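Local coordinates for protein putative MAR1 (PDB 1X9G) that is of unknown function but belongs to the isochorismatase superfamily and may act as a ribonuclease in Leishmania donovani, at residues Val45-Arg48 and Leu49-His53; Glu54-Pro57 and Glu58-Lys61; Asp182-Phe185 and Lys186-Ser189. All blocks are in the same frame, centred on the assembly; numbering follows the deposited sequence.

Contact 1: residues Val45-Arg48 and Leu49-His53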
ATOM      1  N   VAL A  45      11.514 -19.381  12.327  1.00 60.05           N
ATOM      2  CA  VAL A  45      11.552 -19.313  10.874  1.00 58.37           C
ATOM      3  C   VAL A  45      12.946 -19.718  10.435  1.00 58.17           C
ATOM      4  O   VAL A  45      13.105 -20.413   9.433  1.00 58.73           O
ATOM      5  CB  VAL A  45      11.162 -17.866  10.338  1.00 58.02           C
ATOM      6  CG1 VAL A  45      11.531 -17.667   8.887  1.00 55.90           C
ATOM      7  CG2 VAL A  45       9.692 -17.602  10.521  1.00 56.74           C
ATOM      8  N   ALA A  46      13.947 -19.275  11.178  1.00 58.32           N
ATOM      9  CA  ALA A  46      15.347 -19.694  10.977  1.00 58.85           C
ATOM     10  C   ALA A  46      15.494 -21.199  11.055  1.00 58.58           C
ATOM     11  O   ALA A  46      16.069 -21.803  10.147  1.00 58.32           O
ATOM     12  CB  ALA A  46      16.277 -19.031  11.990  1.00 58.70           C
ATOM     13  N   ASN A  47      14.927 -21.802  12.102  1.00 59.29           N
ATOM     14  CA  ASN A  47      14.842 -23.283  12.178  1.00 60.62           C
ATOM     15  C   ASN A  47      14.058 -23.872  11.016  1.00 61.03           C
ATOM     16  O   ASN A  47      14.601 -24.738  10.341  1.00 61.95           O
ATOM     17  CB  ASN A  47      14.272 -23.801  13.509  1.00 60.88           C
ATOM     18  CG  ASN A  47      15.195 -23.525  14.701  1.00 61.45           C
ATOM     19  OD1 ASN A  47      16.426 -23.676  14.620  1.00 63.58           O
ATOM     20  ND2 ASN A  47      14.590 -23.126  15.825  1.00 62.51           N
ATOM     21  N   ARG A  48      12.829 -23.380  10.752  1.00 60.51           N
ATOM     22  CA  ARG A  48      12.000 -23.862   9.612  1.00 60.33           C
ATOM     23  C   ARG A  48      12.718 -23.947   8.266  1.00 60.27           C
ATOM     24  O   ARG A  48      12.663 -24.985   7.606  1.00 59.58           O
ATOM     25  CB  ARG A  48      10.689 -23.074   9.442  1.00 60.28           C
ATOM     26  CG  ARG A  48       9.860 -23.495   8.201  1.00 59.89           C
ATOM     27  CD  ARG A  48       8.437 -22.810   8.138  1.00 59.52           C
ATOM     28  NE  ARG A  48       7.444 -23.547   8.937  1.00 55.34           N
ATOM     29  CZ  ARG A  48       6.247 -23.082   9.299  1.00 56.51           C
ATOM     30  NH1 ARG A  48       5.836 -21.863   8.920  1.00 56.76           N
ATOM     31  NH2 ARG A  48       5.435 -23.843  10.034  1.00 53.18           N
ATOM     32  N   LEU A  49      13.374 -22.856   7.868  1.00 60.29           N
ATOM     33  CA  LEU A  49      14.165 -22.812   6.617  1.00 60.34           C
ATOM     34  C   LEU A  49      15.447 -23.645   6.709  1.00 60.69           C
ATOM     35  O   LEU A  49      16.073 -23.943   5.676  1.00 60.83           O
ATOM     36  CB  LEU A  49      14.505 -21.352   6.234  1.00 59.83           C
ATOM     37  CG  LEU A  49      13.424 -20.455   5.577  1.00 61.03           C
ATOM     38  CD1 LEU A  49      12.898 -21.043   4.255  1.00 57.66           C
ATOM     39  CD2 LEU A  49      12.260 -20.265   6.482  1.00 61.61           C
ATOM     40  N   ALA A  50      15.853 -23.974   7.941  1.00 60.59           N
ATOM     41  CA  ALA A  50      17.088 -24.728   8.170  1.00 60.94           C
ATOM     42  C   ALA A  50      16.782 -26.143   7.816  1.00 61.00           C
ATOM     43  O   ALA A  50      17.481 -26.727   6.995  1.00 60.97           O
ATOM     44  CB  ALA A  50      17.577 -24.616   9.631  1.00 60.12           C
ATOM     45  N   ARG A  51      15.686 -26.655   8.386  1.00 61.44           N
ATOM     46  CA  ARG A  51      15.219 -28.020   8.135  1.00 62.21           C
ATOM     47  C   ARG A  51      14.809 -28.216   6.682  1.00 63.06           C
ATOM     48  O   ARG A  51      15.056 -29.287   6.094  1.00 64.70           O
ATOM     49  CB  ARG A  51      14.062 -28.389   9.068  1.00 61.93           C
ATOM     50  CG  ARG A  51      14.333 -28.151  10.588  1.00 62.37           C
ATOM     51  CD  ARG A  51      15.385 -29.066  11.169  1.00 57.25           C
ATOM     52  NE  ARG A  51      16.758 -28.722  10.804  1.00 55.47           N
ATOM     53  CZ  ARG A  51      17.452 -27.715  11.348  1.00 58.14           C
ATOM     54  NH1 ARG A  51      16.860 -26.896  12.233  1.00 55.65           N
ATOM     55  NH2 ARG A  51      18.729 -27.489  10.977  1.00 55.20           N
ATOM     56  N   LEU A  52      14.185 -27.192   6.104  1.00 62.93           N
ATOM     57  CA  LEU A  52      13.835 -27.194   4.690  1.00 62.71           C
ATOM     58  C   LEU A  52      15.053 -27.385   3.765  1.00 62.87           C
ATOM     59  O   LEU A  52      14.977 -28.128   2.783  1.00 62.11           O
ATOM     60  CB  LEU A  52      13.069 -25.903   4.305  1.00 62.61           C
ATOM     61  CG  LEU A  52      12.709 -25.826   2.813  1.00 61.83           C
ATOM     62  CD1 LEU A  52      11.829 -27.016   2.546  1.00 59.11           C
ATOM     63  CD2 LEU A  52      12.049 -24.519   2.340  1.00 61.28           C
ATOM     64  N   HIS A  53      16.132 -26.665   4.050  1.00 63.20           N
ATOM     65  CA  HIS A  53      17.323 -26.718   3.219  1.00 64.69           C
ATOM     66  C   HIS A  53      17.973 -28.114   3.274  1.00 65.47           C
ATOM     67  O   HIS A  53      18.447 -28.607   2.248  1.00 65.85           O
ATOM     68  CB  HIS A  53      18.307 -25.611   3.620  1.00 64.90           C
ATOM     69  CG  HIS A  53      19.754 -25.976   3.466  1.00 65.08           C
ATOM     70  ND1 HIS A  53      20.378 -26.062   2.239  1.00 63.45           N
ATOM     71  CD2 HIS A  53      20.705 -26.253   4.394  1.00 65.80           C
ATOM     72  CE1 HIS A  53      21.648 -26.381   2.418  1.00 64.70           C
ATOM     73  NE2 HIS A  53      21.870 -26.511   3.717  1.00 66.04           N
TER
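Val45 and Leu49 lie side by side one turn apart on helix 39-55, the crossover helix of a beta-alpha-beta unit in the isochorismatase fold, and point the same way. Val45 CG1 meets Leu49 CD2 at 3.6 Å. Leu49 carries its CG anti to the carbonyl carbon (chi1 -78°), which lays CD2 back along the preceding turn. The pair faces inward: Leu49 reaches Phe23 of strand 21-26 and Leu173 of helix 169-176.

On another flank, Asn47 and Arg51 also run alongside each other, their amide and guanidinium planes turned 41° apart, but OD1 of Asn47 and NH1 of Arg51 stay 4.0 Å apart. Each polar end is held elsewhere, the amide by the backbone of Glu78 and Thr80, the guanidinium by Glu54 in a salt bridge and by Thr80 O. Bends at chi2 and chi3 fold Arg51 back over Ala50, whose CB sits 3.1 Å above the guanidinium plane, toward its rim.

Beneath these side chains, Asn47 O accepts two backbone bonds: Arg51 N approaches almost in line with the carbonyl at 2.9 Å, and Ala50 N comes from above the carbonyl plane at 2.8 Å.

Contact 2: residues Glu54-Pro57 and Glu58-Lys61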
ATOM      1  N   GLU A  54      17.972 -28.740   4.458  1.00 65.66           N
ATOM      2  CA  GLU A  54      18.375 -30.149   4.610  1.00 65.93           C
ATOM      3  C   GLU A  54      17.533 -31.107   3.765  1.00 65.94           C
ATOM      4  O   GLU A  54      18.061 -32.055   3.231  1.00 65.75           O
ATOM      5  CB  GLU A  54      18.363 -30.556   6.076  1.00 65.80           C
ATOM      6  CG  GLU A  54      19.442 -29.816   6.811  1.00 67.02           C
ATOM      7  CD  GLU A  54      19.263 -29.799   8.298  1.00 69.62           C
ATOM      8  OE1 GLU A  54      18.126 -29.980   8.777  1.00 69.92           O
ATOM      9  OE2 GLU A  54      20.281 -29.582   8.994  1.00 73.29           O
ATOM     10  N   VAL A  55      16.235 -30.825   3.611  1.00 66.30           N
ATOM     11  CA  VAL A  55      15.391 -31.555   2.653  1.00 65.84           C
ATOM     12  C   VAL A  55      15.947 -31.415   1.228  1.00 67.02           C
ATOM     13  O   VAL A  55      15.999 -32.384   0.485  1.00 67.08           O
ATOM     14  CB  VAL A  55      13.900 -31.104   2.696  1.00 64.70           C
ATOM     15  CG1 VAL A  55      13.112 -31.810   1.643  1.00 65.84           C
ATOM     16  CG2 VAL A  55      13.262 -31.375   4.034  1.00 62.21           C
ATOM     17  N   VAL A  56      16.387 -30.216   0.848  1.00 68.55           N
ATOM     18  CA  VAL A  56      16.730 -29.960  -0.564  1.00 69.84           C
ATOM     19  C   VAL A  56      18.101 -29.283  -0.790  1.00 69.57           C
ATOM     20  O   VAL A  56      18.173 -28.218  -1.360  1.00 69.73           O
ATOM     21  CB  VAL A  56      15.556 -29.224  -1.330  1.00 70.56           C
ATOM     22  CG1 VAL A  56      15.791 -29.262  -2.852  1.00 71.80           C
ATOM     23  CG2 VAL A  56      14.198 -29.894  -1.027  1.00 70.00           C
ATOM     24  N   PRO A  57      19.200 -29.962  -0.413  1.00 70.28           N
ATOM     25  CA  PRO A  57      20.495 -29.298  -0.298  1.00 70.48           C
ATOM     26  C   PRO A  57      21.313 -29.092  -1.581  1.00 71.06           C
ATOM     27  O   PRO A  57      22.210 -28.240  -1.596  1.00 71.68           O
ATOM     28  CB  PRO A  57      21.253 -30.198   0.685  1.00 70.05           C
ATOM     29  CG  PRO A  57      20.338 -31.374   0.964  1.00 69.20           C
ATOM     30  CD  PRO A  57      19.321 -31.391  -0.078  1.00 69.71           C
ATOM     31  N   GLU A  58      21.035 -29.846  -2.635  1.00 71.08           N
ATOM     32  CA  GLU A  58      21.773 -29.681  -3.883  1.00 71.73           C
ATOM     33  C   GLU A  58      21.250 -28.457  -4.615  1.00 71.45           C
ATOM     34  O   GLU A  58      21.769 -28.079  -5.661  1.00 71.80           O
ATOM     35  CB  GLU A  58      21.633 -30.925  -4.790  1.00 72.50           C
ATOM     36  CG  GLU A  58      21.039 -32.179  -4.111  1.00 75.30           C
ATOM     37  CD  GLU A  58      19.511 -32.068  -3.834  1.00 78.29           C
ATOM     38  OE1 GLU A  58      19.005 -30.951  -3.561  1.00 78.80           O
ATOM     39  OE2 GLU A  58      18.815 -33.112  -3.876  1.00 79.69           O
ATOM     40  N   ASN A  59      20.216 -27.837  -4.047  1.00 71.34           N
ATOM     41  CA  ASN A  59      19.535 -26.668  -4.636  1.00 70.53           C
ATOM     42  C   ASN A  59      19.513 -25.407  -3.777  1.00 69.68           C
ATOM     43  O   ASN A  59      19.079 -24.357  -4.241  1.00 68.97           O
ATOM     44  CB  ASN A  59      18.097 -27.031  -4.960  1.00 70.46           C
ATOM     45  CG  ASN A  59      17.987 -27.796  -6.222  1.00 72.44           C
ATOM     46  OD1 ASN A  59      17.910 -27.207  -7.312  1.00 74.82           O
ATOM     47  ND2 ASN A  59      17.979 -29.130  -6.107  1.00 72.14           N
ATOM     48  N   THR A  60      19.950 -25.522  -2.522  1.00 68.84           N
ATOM     49  CA  THR A  60      19.859 -24.427  -1.581  1.00 67.37           C
ATOM     50  C   THR A  60      21.092 -24.380  -0.687  1.00 66.87           C
ATOM     51  O   THR A  60      21.490 -25.397  -0.128  1.00 67.20           O
ATOM     52  CB  THR A  60      18.598 -24.540  -0.689  1.00 67.37           C
ATOM     53  OG1 THR A  60      18.707 -25.680   0.158  1.00 66.95           O
ATOM     54  CG2 THR A  60      17.350 -24.687  -1.508  1.00 67.90           C
ATOM     55  N   LYS A  61      21.699 -23.199  -0.578  1.00 65.69           N
ATOM     56  CA  LYS A  61      22.705 -22.910   0.440  1.00 64.55           C
ATOM     57  C   LYS A  61      22.054 -22.245   1.664  1.00 64.04           C
ATOM     58  O   LYS A  61      20.957 -21.663   1.567  1.00 63.39           O
ATOM     59  CB  LYS A  61      23.774 -21.963  -0.121  1.00 65.01           C
ATOM     60  CG  LYS A  61      24.257 -22.375  -1.525  1.00 64.71           C
ATOM     61  CD  LYS A  61      25.205 -21.103  -2.052  1.00 63.36           C
ATOM     62  CE  LYS A  61      25.670 -21.809  -3.569  1.00 64.01           C
ATOM     63  NZ  LYS A  61      26.585 -20.747  -4.192  1.00 64.31           N
TER
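Thr60 holds its OG1 between the backbone N and the carbonyl carbon (chi1 66°), and this rotation directs the hydroxyl at the carbonyl of Val56, with OG1 3.0 Å from Val56 O. With CG1 anti to the backbone N (chi1 -167°), Val56, the first residue to leave helical geometry after helix 39-55, turns this methyl toward the following turn, where it meets CB of Asn59 at 3.8 Å.

The hydroxyl of Thr60 has a second neighbour in His53 ND1, in the last turn of helix 39-55, and which group receives its proton is not settled. Its methyl, CG2, also approaches Val56 O. The same carbonyl takes a weak bond from Asn59 N at 3.4 Å, closing a type I beta turn from Val56 to Asn59.

Pro57 and Glu58 occupy the two exposed central positions of that turn. A bend at chi2 turns the Glu58 chain back toward the start of the turn, bringing OE1 over the proline: Pro57 CD lies 3.5 Å from Glu58 OE1, and Val56 CG1 lies 3.7 Å from the same oxygen. Asn59 ND2 then reaches Glu58 OE1 at 3.3 Å. The oxygen lies close to the amide plane of Asn59, whereas the nitrogen meets the carboxylate from above its plane. This bond links the two side chains on the solvent-facing side, while Thr60 is buried against Thr21 and Phe23 of strand 21-26.

Backbone hydrogen bonds of Asn59 with Thr21 and of Lys61 with Phe23 bring the chain into the parallel sheet from the last residue of the turn onward. The arrangement is a helix-to-strand turn, the return half of the beta-alpha-beta crossover formed by strand 21-26, helix 39-55 and strand 60-67 in this isochorismatase-type fold.

Contact 3: residues Asp182-Phe185 and Lys186-Ser189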
ATOM      1  N   ASP A 182       4.459 -34.064  -4.569  1.00 68.78           N
ATOM      2  CA  ASP A 182       5.870 -33.814  -4.830  1.00 67.79           C
ATOM      3  C   ASP A 182       6.683 -34.790  -3.994  1.00 67.00           C
ATOM      4  O   ASP A 182       6.312 -35.042  -2.849  1.00 66.05           O
ATOM      5  CB  ASP A 182       6.223 -32.373  -4.427  1.00 66.88           C
ATOM      6  CG  ASP A 182       7.591 -31.966  -4.901  1.00 66.42           C
ATOM      7  OD1 ASP A 182       7.702 -31.520  -6.064  1.00 66.76           O
ATOM      8  OD2 ASP A 182       8.558 -32.113  -4.131  1.00 66.51           O
ATOM      9  N   PRO A 183       7.804 -35.320  -4.546  1.00 67.20           N
ATOM     10  CA  PRO A 183       8.566 -36.356  -3.819  1.00 67.06           C
ATOM     11  C   PRO A 183       8.990 -35.832  -2.458  1.00 67.57           C
ATOM     12  O   PRO A 183       9.165 -36.610  -1.496  1.00 67.21           O
ATOM     13  CB  PRO A 183       9.791 -36.591  -4.710  1.00 66.61           C
ATOM     14  CG  PRO A 183       9.360 -36.208  -6.061  1.00 66.77           C
ATOM     15  CD  PRO A 183       8.424 -35.027  -5.853  1.00 67.41           C
ATOM     16  N   ASN A 184       9.123 -34.511  -2.361  1.00 67.39           N
ATOM     17  CA  ASN A 184       9.565 -33.944  -1.095  1.00 67.66           C
ATOM     18  C   ASN A 184       8.475 -33.414  -0.156  1.00 67.37           C
ATOM     19  O   ASN A 184       8.772 -33.000   0.964  1.00 66.49           O
ATOM     20  CB  ASN A 184      10.741 -32.991  -1.291  1.00 67.16           C
ATOM     21  CG  ASN A 184      12.028 -33.739  -1.464  1.00 67.50           C
ATOM     22  OD1 ASN A 184      12.415 -34.538  -0.601  1.00 66.19           O
ATOM     23  ND2 ASN A 184      12.694 -33.513  -2.581  1.00 66.61           N
ATOM     24  N   PHE A 185       7.225 -33.537  -0.593  1.00 67.49           N
ATOM     25  CA  PHE A 185       6.123 -32.973   0.135  1.00 68.48           C
ATOM     26  C   PHE A 185       5.899 -33.453   1.577  1.00 68.79           C
ATOM     27  O   PHE A 185       5.768 -32.616   2.457  1.00 69.86           O
ATOM     28  CB  PHE A 185       4.809 -32.974  -0.663  1.00 68.40           C
ATOM     29  CG  PHE A 185       3.704 -32.294   0.069  1.00 69.52           C
ATOM     30  CD1 PHE A 185       2.610 -33.010   0.530  1.00 71.74           C
ATOM     31  CD2 PHE A 185       3.818 -30.931   0.409  1.00 70.60           C
ATOM     32  CE1 PHE A 185       1.592 -32.356   1.268  1.00 73.18           C
ATOM     33  CE2 PHE A 185       2.840 -30.282   1.148  1.00 70.77           C
ATOM     34  CZ  PHE A 185       1.719 -30.987   1.578  1.00 71.83           C
ATOM     35  N   LYS A 186       5.811 -34.753   1.805  1.00 69.57           N
ATOM     36  CA  LYS A 186       5.656 -35.362   3.143  1.00 70.04           C
ATOM     37  C   LYS A 186       6.666 -34.816   4.145  1.00 70.03           C
ATOM     38  O   LYS A 186       6.331 -34.545   5.306  1.00 69.53           O
ATOM     39  CB  LYS A 186       5.861 -36.894   3.031  1.00 71.33           C
ATOM     40  CG  LYS A 186       5.402 -37.789   4.245  1.00 71.36           C
ATOM     41  CD  LYS A 186       4.035 -38.497   3.958  1.00 74.62           C
ATOM     42  CE  LYS A 186       3.797 -39.717   4.885  1.00 74.65           C
ATOM     43  NZ  LYS A 186       4.433 -41.013   4.379  1.00 75.64           N
ATOM     44  N   ARG A 187       7.909 -34.678   3.694  1.00 70.12           N
ATOM     45  CA  ARG A 187       8.961 -34.119   4.524  1.00 71.32           C
ATOM     46  C   ARG A 187       8.699 -32.646   4.851  1.00 71.52           C
ATOM     47  O   ARG A 187       8.772 -32.242   6.011  1.00 72.01           O
ATOM     48  CB  ARG A 187      10.325 -34.277   3.841  1.00 71.87           C
ATOM     49  CG  ARG A 187      11.118 -35.541   4.206  1.00 71.87           C
ATOM     50  CD  ARG A 187      12.365 -35.630   3.327  1.00 72.29           C
ATOM     51  NE  ARG A 187      13.587 -35.243   4.039  1.00 74.57           N
ATOM     52  CZ  ARG A 187      14.835 -35.402   3.576  1.00 74.93           C
ATOM     53  NH1 ARG A 187      15.048 -35.919   2.361  1.00 76.48           N
ATOM     54  NH2 ARG A 187      15.879 -35.023   4.319  1.00 70.76           N
ATOM     55  N   ILE A 188       8.380 -31.866   3.813  1.00 71.18           N
ATOM     56  CA  ILE A 188       8.160 -30.431   3.900  1.00 69.98           C
ATOM     57  C   ILE A 188       6.853 -30.119   4.617  1.00 71.04           C
ATOM     58  O   ILE A 188       6.785 -29.186   5.431  1.00 70.72           O
ATOM     59  CB  ILE A 188       8.214 -29.795   2.504  1.00 69.72           C
ATOM     60  CG1 ILE A 188       9.627 -29.970   1.926  1.00 68.21           C
ATOM     61  CG2 ILE A 188       7.849 -28.320   2.577  1.00 69.88           C
ATOM     62  CD1 ILE A 188       9.854 -29.430   0.509  1.00 68.10           C
ATOM     63  N   SER A 189       5.826 -30.918   4.325  1.00 71.40           N
ATOM     64  CA  SER A 189       4.529 -30.839   5.006  1.00 71.67           C
ATOM     65  C   SER A 189       4.698 -30.890   6.531  1.00 71.84           C
ATOM     66  O   SER A 189       3.997 -30.202   7.270  1.00 71.66           O
ATOM     67  CB  SER A 189       3.627 -31.989   4.518  1.00 72.05           C
ATOM     68  OG  SER A 189       2.368 -32.021   5.164  1.00 72.64           O
TER
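The ring of Phe185 receives Ser189 over one face, in a CH-pi contact that marks the compact side of the first turn of helix 185-191. Ser189 CB lies 3.8 Å from the centroid of the Phe185 ring and 18° off the ring normal, shifted toward the rim near CZ. Phe185 has CG anti to its backbone N (chi1 -176°), which lays the ring alongside the helix where the serine one turn later can sit against it. The hydroxyl of Ser189 stays beside the ring's CZ and CE1 and is also bonded to Lys193 NZ.

Ile188 packs on a different flank, its CG1 3.3 Å from Asn184 O and its CD1 near Asn184 CB. Ile188 N bonds to Asn184 O at 3.1 Å.

The entry to the helix is capped: Asp182 OD2 accepts from Asn184 N at 3.0 Å, on the anti side, 34° out of the carboxylate plane, as the chain runs through a type I beta turn from Asp182 to Phe185. Tyr16 OH bonds to both Asp182 OD2 and Asn184 ND2, tying the cap to the N-terminal part of the chain.

The solvent side, with exposed Lys186 and Arg187, is much looser. Lys186 meets the preceding segment chiefly through its CB, and its bent chain leads away from the ring. At the margin of the docking face, Arg187 runs loosely alongside Asn184, and Asn184 OD1 comes no nearer than 4.1 Å to Arg187 CD.

Toward the protein interior, Ile188 rests on Leu52 and Val55 of helix 39-55, with Asn184 and Arg187 also touching Val55. The short helix 185-191 thus lies against the end of the crossover helix that leads into strand 60-67.

Overall arrangement
Contacts 1 and 2 follow each other along the same beta-alpha-beta unit: contact 1 is a buried part of helix 39-55, and contact 2 is the partly buried turn from that helix into strand 60-67. His53 ND1 joins them through a probable hydrogen bond to Thr60 OG1. Contact 3, on the surface, starts a later helix that docks on the same crossover helix, through Leu52 toward contact 1 and Val55 toward contact 2. Chemistry follows place: helical bonding in contact 1, with aliphatic packing on one flank and polar side chains partnered elsewhere on another; a polar turn in contact 2, with a side-chain bond at its exposed end; a capped helix start with an aromatic face in contact 3.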